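Long-range contacts in ATP/GTP-binding site-containing protein A (Brucella abortus, PDB 6NTR), which functions in the periplasm to maintain cell envelope integrity: residues R4-H8 with R215-T219; H8-L14 with G30-F36; R62-T68 with V82-D88. Numbering follows the deposited sequence.

In the fold
Interactions 2 and 3 are hairpin pairings in one curled, antiparallel, barrel-like sheet; interaction 1 joins two loops at its edge, just before strand 8-19 and after strand 207-214. Interactions 1 and 2 have centres about 14 Å apart and touch: they share His8 and border the same bound 1,2-ethanediol. Interaction 3 lies further round the sheet, its centre about 15 Å from that of interaction 2 and about 26 Å from that of interaction 1; strand 43-56 separates the two hairpins. Along the chain, interaction 2 closes before interaction 3 opens, and both are nested inside the loop closed by interaction 1, which brings the start of the chain against a late loop.

Interaction 1. Residues R4-H8 with R215-T219; sequences RLVPH and RNGIT. With EDO (1,2-ethanediol), chain G.
Gly217 sits at phi/psi 91°/-18°, a positive-phi conformation that calls for glycine: a CB here would jam against the preceding carbonyl and clash with Leu5 CD2, which packs 3.8 Å from Gly217 CA. The turn is prepared by Arg215 (-59°/-25°) and Asn216 (-96°/16°). With chi1 p, Asn216 OD1 accepts a hydrogen bond from Ile218 N (3.1 Å), closing an Asx turn, a job suited to a short amide side chain.

Residues 4-8 run extended past this loop, Leu5 being nearest Asn216 (CA-CA 4.5 Å). Val6 N donates to Asn216 O (3.0 Å, 163°), and the same oxygen receives Leu5 CA at 3.4 Å in a CA-H...O contact. One water joins Arg4 N (3.3 Å) to Arg215 O (3.2 Å). Val6 points toward the loop, placing CG1 3.9 Å from Ile218 CG1.

His8 adopts chi1 p, chi2 -77°, so that ND1 donates to Val6 O (2.5 Å). With the ring so placed, one face is turned to Ile218, whose CG1 lies 4.1 Å from the ring centroid and 5° off its normal, a CH-pi contact. Beside the ring edge lies a 1,2-ethanediol, probably from the crystallisation liquor; its O1 accepts from Thr219 N (3.1 Å).

The contact fastens the N-terminal segment to the loop after strand 207-214. Its one direct hydrogen bond is backbone to backbone and does not depend on side-chain identity; Leu5, Val6, His8 and Ile218 meet by apolar and CH-pi packing.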
loop_
_atom_site.group_PDB
_atom_site.type_symbol
_atom_site.label_atom_id
_atom_site.label_comp_id
_atom_site.label_asym_id
_atom_site.label_seq_id
_atom_site.Cartn_x
_atom_site.Cartn_y
_atom_site.Cartn_z
ATOM N N ARG A 4 17.727 5.114 0.624
ATOM C CA ARG A 4 18.050 3.707 0.377
ATOM C C ARG A 4 17.118 2.733 1.084
ATOM O O ARG A 4 17.424 2.251 2.151
ATOM C CB ARG A 4 19.480 3.414 0.836
ATOM C CG ARG A 4 20.538 3.534 -0.253
ATOM C CD ARG A 4 21.927 3.199 0.266
ATOM N NE ARG A 4 22.988 3.810 -0.528
ATOM C CZ ARG A 4 24.280 3.604 -0.314
ATOM N NH1 ARG A 4 24.671 2.812 0.663
ATOM N NH2 ARG A 4 25.180 4.190 -1.070
ATOM N N LEU A 5 16.007 2.388 0.451
ATOM C CA LEU A 5 15.056 1.481 1.072
ATOM C C LEU A 5 15.693 0.154 1.370
ATOM O O LEU A 5 16.335 -0.425 0.529
ATOM C CB LEU A 5 13.866 1.273 0.156
ATOM C CG LEU A 5 13.312 2.539 -0.463
ATOM C CD1 LEU A 5 12.255 2.212 -1.492
ATOM C CD2 LEU A 5 12.735 3.394 0.646
ATOM N N VAL A 6 15.489 -0.330 2.580
ATOM C CA VAL A 6 16.068 -1.582 2.998
ATOM C C VAL A 6 15.229 -2.789 2.638
ATOM O O VAL A 6 14.032 -2.807 2.830
ATOM C CB VAL A 6 16.372 -1.576 4.493
ATOM C CG1 VAL A 6 15.100 -1.530 5.307
ATOM C CG2 VAL A 6 17.227 -2.756 4.863
ATOM N N PRO A 7 15.864 -3.819 2.106
ATOM C CA PRO A 7 15.137 -5.021 1.723
ATOM C C PRO A 7 14.698 -5.780 2.943
ATOM O O PRO A 7 15.487 -6.009 3.826
ATOM C CB PRO A 7 16.184 -5.824 0.963
ATOM C CG PRO A 7 17.216 -4.843 0.579
ATOM C CD PRO A 7 17.269 -3.886 1.712
ATOM N N HIS A 8 13.434 -6.141 3.005
ATOM C CA HIS A 8 12.932 -6.786 4.193
ATOM C C HIS A 8 11.625 -7.497 3.979
ATOM O O HIS A 8 10.938 -7.262 3.024
ATOM C CB HIS A 8 12.672 -5.699 5.226
ATOM C CG HIS A 8 11.639 -4.723 4.786
ATOM N ND1 HIS A 8 11.905 -3.729 3.879
ATOM C CD2 HIS A 8 10.324 -4.638 5.059
ATOM C CE1 HIS A 8 10.805 -3.052 3.641
ATOM N NE2 HIS A 8 9.831 -3.585 4.343
ATOM N N ARG A 215 12.845 6.083 7.874
ATOM C CA ARG A 215 13.629 6.623 6.768
ATOM C C ARG A 215 13.991 5.559 5.726
ATOM O O ARG A 215 14.227 5.905 4.560
ATOM C CB ARG A 215 14.898 7.276 7.318
ATOM C CG ARG A 215 15.305 8.526 6.615
ATOM C CD ARG A 215 16.075 9.410 7.565
ATOM N NE ARG A 215 17.357 8.848 7.990
ATOM C CZ ARG A 215 18.539 9.415 7.755
ATOM N NH1 ARG A 215 18.606 10.580 7.124
ATOM N NH2 ARG A 215 19.653 8.842 8.182
ATOM N N ASN A 216 14.042 4.279 6.113
ATOM C CA ASN A 216 14.458 3.205 5.219
ATOM C C ASN A 216 13.286 2.500 4.557
ATOM O O ASN A 216 13.455 1.391 4.038
ATOM C CB ASN A 216 15.317 2.187 5.969
ATOM C CG ASN A 216 14.592 1.565 7.145
ATOM O OD1 ASN A 216 13.376 1.683 7.268
ATOM N ND2 ASN A 216 15.336 0.882 8.008
ATOM N N GLY A 217 12.105 3.109 4.580
ATOM C CA GLY A 217 10.939 2.576 3.926
ATOM C C GLY A 217 10.078 1.684 4.786
ATOM O O GLY A 217 8.928 1.450 4.440
ATOM N N ILE A 218 10.603 1.165 5.887
ATOM C CA ILE A 218 9.800 0.293 6.723
ATOM C C ILE A 218 8.632 1.097 7.253
ATOM O O ILE A 218 8.704 2.313 7.358
ATOM C CB ILE A 218 10.666 -0.284 7.852
ATOM C CG1 ILE A 218 11.788 -1.130 7.249
ATOM C CG2 ILE A 218 9.848 -1.136 8.787
ATOM C CD1 ILE A 218 12.577 -1.901 8.260
ATOM N N THR A 219 7.514 0.434 7.504
ATOM C CA THR A 219 6.349 1.073 8.087
ATOM C C THR A 219 5.735 0.128 9.097
ATOM O O THR A 219 5.926 -1.082 9.024
ATOM C CB THR A 219 5.279 1.414 7.060
ATOM O OG1 THR A 219 4.596 0.219 6.694
ATOM C CG2 THR A 219 5.880 1.994 5.847
HETATM C C1 EDO G . 7.057 -1.459 4.899
HETATM O O1 EDO G . 6.845 -2.274 6.058
HETATM C C2 EDO G . 5.732 -1.231 4.205
HETATM O O2 EDO G . 5.977 -0.323 3.132
HETATM O O HOH W 1 17.211 6.329 3.615
#

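Interaction 2. Residues H8-L14 with G30-F36; sequences HRAIYDL and GRMVYEF. With EDO (1,2-ethanediol), chain G.
His8, Tyr34 and Leu14 bury the most surface between these extended strands, antiparallel at 161° with axes 4.3 Å apart. They share a face with Ala10, Tyr12, Met32 and Phe36. His8 N and O are hydrogen-bonded to Phe36 O and N, at 3.0 Å each. Its p rotamer tips the ring along the sheet, so His8 NE2 comes 3.5 Å from Tyr34 CE2; the rings meet obliquely, planes at 42°, while ND1 donates a hydrogen bond to Val6 O.

Tyr34 (chi1 t) pairs with Ala10, whose small methyl does not obstruct the ring: Ala10 N-Tyr34 O is 2.7 Å and Tyr34 N-Ala10 O 2.8 Å. The pairing belongs to the hairpin of strands 8-19 and 25-39 in the barrel-like sheet, flanked by strands 229-240 and 43-56. Tyr12 N-Met32 O (2.7 Å; selenomethionine) continues it.

Leu14 (chi1 m) N donates to Gly30 O (2.9 Å) and Gly30 N to Leu14 O (3.2 Å); a CB on Gly30 would be tight against Leu14 CD1. On the face of Arg9, Ile11 and Asp13, with Glu35, Val33 and Arg31, Ile11 CG1 meets Val33 CG1 at 4.1 Å, and a water links Asp13 OD1 (2.7 Å) to Arg31 NE (3.1 Å).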
loop_
_atom_site.group_PDB
_atom_site.type_symbol
_atom_site.label_atom_id
_atom_site.label_comp_id
_atom_site.label_asym_id
_atom_site.label_seq_id
_atom_site.Cartn_x
_atom_site.Cartn_y
_atom_site.Cartn_z
ATOM N N HIS A 8 13.434 -6.141 3.005
ATOM C CA HIS A 8 12.932 -6.786 4.193
ATOM C C HIS A 8 11.625 -7.497 3.979
ATOM O O HIS A 8 10.938 -7.262 3.024
ATOM C CB HIS A 8 12.672 -5.699 5.226
ATOM C CG HIS A 8 11.639 -4.723 4.786
ATOM N ND1 HIS A 8 11.905 -3.729 3.879
ATOM C CD2 HIS A 8 10.324 -4.638 5.059
ATOM C CE1 HIS A 8 10.805 -3.052 3.641
ATOM N NE2 HIS A 8 9.831 -3.585 4.343
ATOM N N ARG A 9 11.277 -8.345 4.920
ATOM C CA ARG A 9 10.010 -9.051 4.905
ATOM C C ARG A 9 9.360 -8.628 6.197
ATOM O O ARG A 9 9.993 -8.609 7.236
ATOM C CB ARG A 9 10.158 -10.564 4.843
ATOM C CG ARG A 9 8.826 -11.291 4.777
ATOM C CD ARG A 9 9.038 -12.788 4.690
ATOM N NE ARG A 9 7.857 -13.554 5.050
ATOM C CZ ARG A 9 7.865 -14.545 5.927
ATOM N NH1 ARG A 9 8.991 -14.870 6.531
ATOM N NH2 ARG A 9 6.756 -15.205 6.204
ATOM N N ALA A 10 8.096 -8.269 6.129
ATOM C CA ALA A 10 7.391 -7.771 7.291
ATOM C C ALA A 10 6.015 -8.410 7.342
ATOM O O ALA A 10 5.278 -8.402 6.353
ATOM C CB ALA A 10 7.281 -6.264 7.223
ATOM N N ILE A 11 5.681 -8.976 8.488
ATOM C CA ILE A 11 4.412 -9.652 8.680
ATOM C C ILE A 11 3.606 -8.825 9.652
ATOM O O ILE A 11 4.063 -8.547 10.767
ATOM C CB ILE A 11 4.591 -11.063 9.237
ATOM C CG1 ILE A 11 5.477 -11.888 8.327
ATOM C CG2 ILE A 11 3.256 -11.709 9.370
ATOM C CD1 ILE A 11 5.833 -13.196 8.949
ATOM N N TYR A 12 2.402 -8.461 9.244
ATOM C CA TYR A 12 1.510 -7.661 10.058
ATOM C C TYR A 12 0.317 -8.512 10.443
ATOM O O TYR A 12 -0.146 -9.331 9.650
ATOM C CB TYR A 12 1.040 -6.414 9.305
ATOM C CG TYR A 12 2.138 -5.489 8.842
ATOM C CD1 TYR A 12 2.711 -5.643 7.594
ATOM C CD2 TYR A 12 2.576 -4.445 9.639
ATOM C CE1 TYR A 12 3.701 -4.796 7.167
ATOM C CE2 TYR A 12 3.564 -3.595 9.212
ATOM C CZ TYR A 12 4.126 -3.778 7.972
ATOM O OH TYR A 12 5.115 -2.954 7.496
ATOM N N ASP A 13 -0.158 -8.327 11.660
ATOM C CA ASP A 13 -1.381 -8.957 12.123
ATOM C C ASP A 13 -2.532 -7.963 12.051
ATOM O O ASP A 13 -2.431 -6.845 12.565
ATOM C CB ASP A 13 -1.219 -9.480 13.543
ATOM C CG ASP A 13 -2.494 -10.009 14.092
ATOM O OD1 ASP A 13 -2.890 -11.111 13.665
ATOM O OD2 ASP A 13 -3.112 -9.313 14.924
ATOM N N LEU A 14 -3.575 -8.361 11.340
ATOM C CA LEU A 14 -4.739 -7.535 11.096
ATOM C C LEU A 14 -5.859 -7.745 12.086
ATOM O O LEU A 14 -6.172 -8.862 12.461
ATOM C CB LEU A 14 -5.267 -7.767 9.687
ATOM C CG LEU A 14 -4.290 -7.717 8.515
ATOM C CD1 LEU A 14 -5.055 -7.792 7.207
ATOM C CD2 LEU A 14 -3.447 -6.457 8.565
ATOM N N GLY A 30 -6.916 -11.059 10.307
ATOM C CA GLY A 30 -6.215 -11.209 9.058
ATOM C C GLY A 30 -4.735 -11.102 9.236
ATOM O O GLY A 30 -4.244 -11.021 10.337
ATOM N N ARG A 31 -4.013 -11.143 8.135
ATOM C CA ARG A 31 -2.581 -11.018 8.202
ATOM C C ARG A 31 -2.093 -10.418 6.916
ATOM O O ARG A 31 -2.712 -10.597 5.897
ATOM C CB ARG A 31 -1.963 -12.411 8.386
ATOM C CG ARG A 31 -0.498 -12.456 8.785
ATOM C CD ARG A 31 0.031 -13.879 8.931
ATOM N NE ARG A 31 0.343 -14.208 10.318
ATOM C CZ ARG A 31 1.528 -14.607 10.752
ATOM N NH1 ARG A 31 2.533 -14.742 9.913
ATOM N NH2 ARG A 31 1.706 -14.871 12.032
HETATM N N MSE A 32 -0.966 -9.735 6.938
HETATM C CA MSE A 32 -0.397 -9.240 5.715
HETATM C C MSE A 32 1.045 -9.543 5.764
HETATM O O MSE A 32 1.680 -9.392 6.799
HETATM C CB MSE A 32 -0.543 -7.767 5.400
HETATM C CG MSE A 32 -0.346 -7.603 3.904
HETATM SE SE MSE A 32 0.652 -5.990 3.445
HETATM C CE MSE A 32 -0.503 -4.775 4.475
ATOM N N VAL A 33 1.571 -10.001 4.651
ATOM C CA VAL A 33 2.979 -10.294 4.502
ATOM C C VAL A 33 3.482 -9.397 3.391
ATOM O O VAL A 33 2.952 -9.432 2.276
ATOM C CB VAL A 33 3.221 -11.774 4.179
ATOM C CG1 VAL A 33 4.683 -12.072 4.278
ATOM C CG2 VAL A 33 2.426 -12.650 5.128
ATOM N N TYR A 34 4.465 -8.568 3.699
ATOM C CA TYR A 34 5.047 -7.654 2.730
ATOM C C TYR A 34 6.514 -8.006 2.596
ATOM O O TYR A 34 7.212 -8.175 3.599
ATOM C CB TYR A 34 4.866 -6.189 3.155
ATOM C CG TYR A 34 5.534 -5.119 2.282
ATOM C CD1 TYR A 34 4.919 -4.635 1.140
ATOM C CD2 TYR A 34 6.758 -4.571 2.636
ATOM C CE1 TYR A 34 5.510 -3.656 0.383
ATOM C CE2 TYR A 34 7.348 -3.597 1.879
ATOM C CZ TYR A 34 6.718 -3.144 0.760
ATOM O OH TYR A 34 7.296 -2.166 -0.006
ATOM N N GLU A 35 6.965 -8.169 1.368
ATOM C CA GLU A 35 8.377 -8.332 1.104
ATOM C C GLU A 35 8.766 -7.323 0.048
ATOM O O GLU A 35 8.044 -7.135 -0.932
ATOM C CB GLU A 35 8.743 -9.756 0.654
ATOM C CG GLU A 35 10.126 -9.775 -0.007
ATOM C CD GLU A 35 10.934 -11.031 0.229
ATOM O OE1 GLU A 35 11.809 -11.332 -0.608
ATOM O OE2 GLU A 35 10.717 -11.698 1.260
ATOM N N PHE A 36 9.893 -6.656 0.272
ATOM C CA PHE A 36 10.394 -5.652 -0.650
ATOM C C PHE A 36 11.887 -5.861 -0.815
ATOM O O PHE A 36 12.616 -5.944 0.177
ATOM C CB PHE A 36 10.090 -4.241 -0.137
ATOM C CG PHE A 36 10.527 -3.161 -1.048
ATOM C CD1 PHE A 36 9.734 -2.787 -2.116
ATOM C CD2 PHE A 36 11.714 -2.503 -0.822
ATOM C CE1 PHE A 36 10.121 -1.787 -2.951
ATOM C CE2 PHE A 36 12.111 -1.503 -1.654
ATOM C CZ PHE A 36 11.310 -1.138 -2.723
HETATM C C1 EDO G . 7.057 -1.459 4.899
HETATM O O1 EDO G . 6.845 -2.274 6.058
HETATM C C2 EDO G . 5.732 -1.231 4.205
HETATM O O2 EDO G . 5.977 -0.323 3.132
HETATM O O HOH W 2 -0.875 -12.691 12.714
#

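Interaction 3. Residues R62-T68 with V82-D88; sequences RVTDQQT and VNKTFVD. With EDO (1,2-ethanediol), chain F.
Arg62 lays one face of its guanidinium over Val87, NE standing 3.8 Å from Val87 CG1, so a long, flexible side chain shields a valine at the open end of a beta hairpin. The hairpin is formed by strands 62-72 and 78-87 of the barrel-like sheet; the two segments run antiparallel at 166°, axes 4.6 Å apart, with extended backbones. Strands 43-56 and 90-102 continue the sheet to either side.

Hydrogen-bonded pairs set the register: Asp65 N-Phe86 O 2.8 Å and Phe86 N-Asp65 O 2.7 Å, then Gln67 N-Lys84 O 2.6 Å and Lys84 N-Gln67 O 2.8 Å. At Asp88 the strand has ended (phi/psi 49°/48°). Asp88 N still donates to Val63 O (3.0 Å), but Val63 N turns to the side-chain OD1 of Asp88 (3.0 Å): with chi1 m, the short carboxylate supplies the acceptor.

Thr64, Gln66 and Thr68 share one face with Val87, Thr85 and Asn83. Threonine and valine, branched at CB, suit extended strands, and Thr64 CG2 meets Thr85 CG2 at 4.0 Å. On the other face Phe86 (chi1 m) buries the most surface, its CB 4.1 Å from Asp65 CB, while the Asp65 carboxylate makes a salt bridge to Arg49. At the far end a 1,2-ethanediol, probably from the crystallisation liquor, accepts from Gln67 NE2 through O2 (3.3 Å) and donates from O1 to Thr68 O at 3.2 Å.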
loop_
_atom_site.group_PDB
_atom_site.type_symbol
_atom_site.label_atom_id
_atom_site.label_comp_id
_atom_site.label_asym_id
_atom_site.label_seq_id
_atom_site.Cartn_x
_atom_site.Cartn_y
_atom_site.Cartn_z
ATOM N N ARG A 62 -15.982 -15.388 5.451
ATOM C CA ARG A 62 -15.436 -15.126 4.121
ATOM C C ARG A 62 -13.975 -14.751 4.264
ATOM O O ARG A 62 -13.644 -13.767 4.928
ATOM C CB ARG A 62 -16.171 -14.004 3.391
ATOM C CG ARG A 62 -15.696 -13.828 1.946
ATOM C CD ARG A 62 -16.196 -12.527 1.275
ATOM N NE ARG A 62 -17.187 -12.778 0.226
ATOM C CZ ARG A 62 -17.386 -12.010 -0.843
ATOM N NH1 ARG A 62 -16.646 -10.936 -1.054
ATOM N NH2 ARG A 62 -18.316 -12.340 -1.725
ATOM N N VAL A 63 -13.110 -15.521 3.622
ATOM C CA VAL A 63 -11.672 -15.336 3.719
ATOM C C VAL A 63 -11.185 -14.891 2.352
ATOM O O VAL A 63 -11.157 -15.684 1.410
ATOM C CB VAL A 63 -10.958 -16.614 4.169
ATOM C CG1 VAL A 63 -9.501 -16.325 4.313
ATOM C CG2 VAL A 63 -11.564 -17.195 5.472
ATOM N N THR A 64 -10.838 -13.617 2.235
ATOM C CA THR A 64 -10.337 -13.045 0.997
ATOM C C THR A 64 -8.820 -12.972 1.070
ATOM O O THR A 64 -8.270 -12.547 2.089
ATOM C CB THR A 64 -10.954 -11.671 0.756
ATOM O OG1 THR A 64 -12.375 -11.796 0.687
ATOM C CG2 THR A 64 -10.493 -11.118 -0.520
ATOM N N ASP A 65 -8.163 -13.514 0.048
ATOM C CA ASP A 65 -6.714 -13.586 -0.037
ATOM C C ASP A 65 -6.299 -12.870 -1.299
ATOM O O ASP A 65 -6.528 -13.354 -2.392
ATOM C CB ASP A 65 -6.276 -15.059 -0.076
ATOM C CG ASP A 65 -4.790 -15.241 -0.006
ATOM O OD1 ASP A 65 -4.088 -14.462 -0.622
ATOM O OD2 ASP A 65 -4.309 -16.164 0.656
ATOM N N GLN A 66 -5.677 -11.717 -1.136
ATOM C CA GLN A 66 -5.225 -10.929 -2.249
ATOM C C GLN A 66 -3.735 -11.167 -2.346
ATOM O O GLN A 66 -3.037 -11.035 -1.370
ATOM C CB GLN A 66 -5.546 -9.460 -2.004
ATOM C CG GLN A 66 -6.284 -8.757 -3.131
ATOM C CD GLN A 66 -7.369 -7.797 -2.657
ATOM O OE1 GLN A 66 -7.541 -7.575 -1.476
ATOM N NE2 GLN A 66 -8.099 -7.232 -3.593
ATOM N N GLN A 67 -3.262 -11.571 -3.516
ATOM C CA GLN A 67 -1.853 -11.844 -3.732
ATOM C C GLN A 67 -1.403 -11.011 -4.885
ATOM O O GLN A 67 -2.038 -10.997 -5.912
ATOM C CB GLN A 67 -1.613 -13.319 -4.030
ATOM C CG GLN A 67 -1.314 -14.145 -2.807
ATOM C CD GLN A 67 -1.425 -15.636 -3.033
ATOM O OE1 GLN A 67 -2.470 -16.123 -3.371
ATOM N NE2 GLN A 67 -0.339 -16.345 -2.883
ATOM N N THR A 68 -0.307 -10.304 -4.714
ATOM C CA THR A 68 0.166 -9.436 -5.761
ATOM C C THR A 68 1.657 -9.421 -5.851
ATOM O O THR A 68 2.341 -9.666 -4.896
ATOM C CB THR A 68 -0.283 -7.981 -5.517
ATOM O OG1 THR A 68 0.470 -7.434 -4.446
ATOM C CG2 THR A 68 -1.712 -7.919 -5.154
ATOM N N VAL A 82 0.868 -7.817 -11.146
ATOM C CA VAL A 82 -0.078 -8.943 -11.151
ATOM C C VAL A 82 -0.939 -8.896 -9.888
ATOM O O VAL A 82 -0.407 -8.888 -8.774
ATOM C CB VAL A 82 0.623 -10.331 -11.224
ATOM C CG1 VAL A 82 -0.386 -11.466 -11.433
ATOM C CG2 VAL A 82 1.660 -10.411 -12.314
ATOM N N ASN A 83 -2.260 -8.956 -10.057
ATOM C CA ASN A 83 -3.191 -8.934 -8.932
ATOM C C ASN A 83 -4.068 -10.168 -8.941
ATOM O O ASN A 83 -4.962 -10.275 -9.781
ATOM C CB ASN A 83 -4.087 -7.700 -8.965
ATOM C CG ASN A 83 -3.564 -6.602 -8.112
ATOM O OD1 ASN A 83 -2.700 -6.811 -7.266
ATOM N ND2 ASN A 83 -4.127 -5.429 -8.280
ATOM N N LYS A 84 -3.872 -11.056 -7.972
ATOM C CA LYS A 84 -4.759 -12.193 -7.788
ATOM C C LYS A 84 -5.534 -12.046 -6.489
ATOM O O LYS A 84 -4.986 -11.615 -5.469
ATOM C CB LYS A 84 -3.993 -13.522 -7.820
ATOM C CG LYS A 84 -3.964 -14.174 -9.196
ATOM C CD LYS A 84 -2.853 -15.206 -9.366
ATOM C CE LYS A 84 -2.768 -15.636 -10.827
ATOM N NZ LYS A 84 -1.674 -16.586 -11.158
ATOM N N THR A 85 -6.816 -12.411 -6.547
ATOM C CA THR A 85 -7.748 -12.301 -5.432
ATOM C C THR A 85 -8.517 -13.612 -5.310
ATOM O O THR A 85 -9.242 -13.995 -6.237
ATOM C CB THR A 85 -8.715 -11.130 -5.657
ATOM O OG1 THR A 85 -7.975 -9.956 -6.031
ATOM C CG2 THR A 85 -9.513 -10.839 -4.395
ATOM N N PHE A 86 -8.370 -14.298 -4.178
ATOM C CA PHE A 86 -9.069 -15.550 -3.918
ATOM C C PHE A 86 -10.151 -15.335 -2.869
ATOM O O PHE A 86 -9.867 -14.820 -1.786
ATOM C CB PHE A 86 -8.108 -16.631 -3.422
ATOM C CG PHE A 86 -7.007 -16.958 -4.379
ATOM C CD1 PHE A 86 -7.256 -17.741 -5.481
ATOM C CD2 PHE A 86 -5.716 -16.499 -4.157
ATOM C CE1 PHE A 86 -6.260 -18.028 -6.346
ATOM C CE2 PHE A 86 -4.715 -16.790 -5.026
ATOM C CZ PHE A 86 -4.984 -17.554 -6.117
ATOM N N VAL A 87 -11.374 -15.760 -3.169
ATOM C CA VAL A 87 -12.489 -15.687 -2.226
ATOM C C VAL A 87 -12.855 -17.100 -1.795
ATOM O O VAL A 87 -13.405 -17.876 -2.587
ATOM C CB VAL A 87 -13.710 -14.981 -2.824
ATOM C CG1 VAL A 87 -14.790 -14.871 -1.778
ATOM C CG2 VAL A 87 -13.345 -13.623 -3.307
ATOM N N ASP A 88 -12.607 -17.416 -0.523
ATOM C CA ASP A 88 -12.845 -18.758 0.002
ATOM C C ASP A 88 -12.209 -19.788 -0.923
ATOM O O ASP A 88 -12.826 -20.781 -1.313
ATOM C CB ASP A 88 -14.338 -19.022 0.211
ATOM C CG ASP A 88 -14.961 -18.087 1.247
ATOM O OD1 ASP A 88 -14.406 -17.967 2.357
ATOM O OD2 ASP A 88 -16.000 -17.463 0.948
HETATM C C1 EDO F . 2.258 -12.864 -3.197
HETATM O O1 EDO F . 3.333 -12.644 -4.116
HETATM C C2 EDO F . 2.821 -13.492 -1.929
HETATM O O2 EDO F . 2.333 -14.832 -1.772
#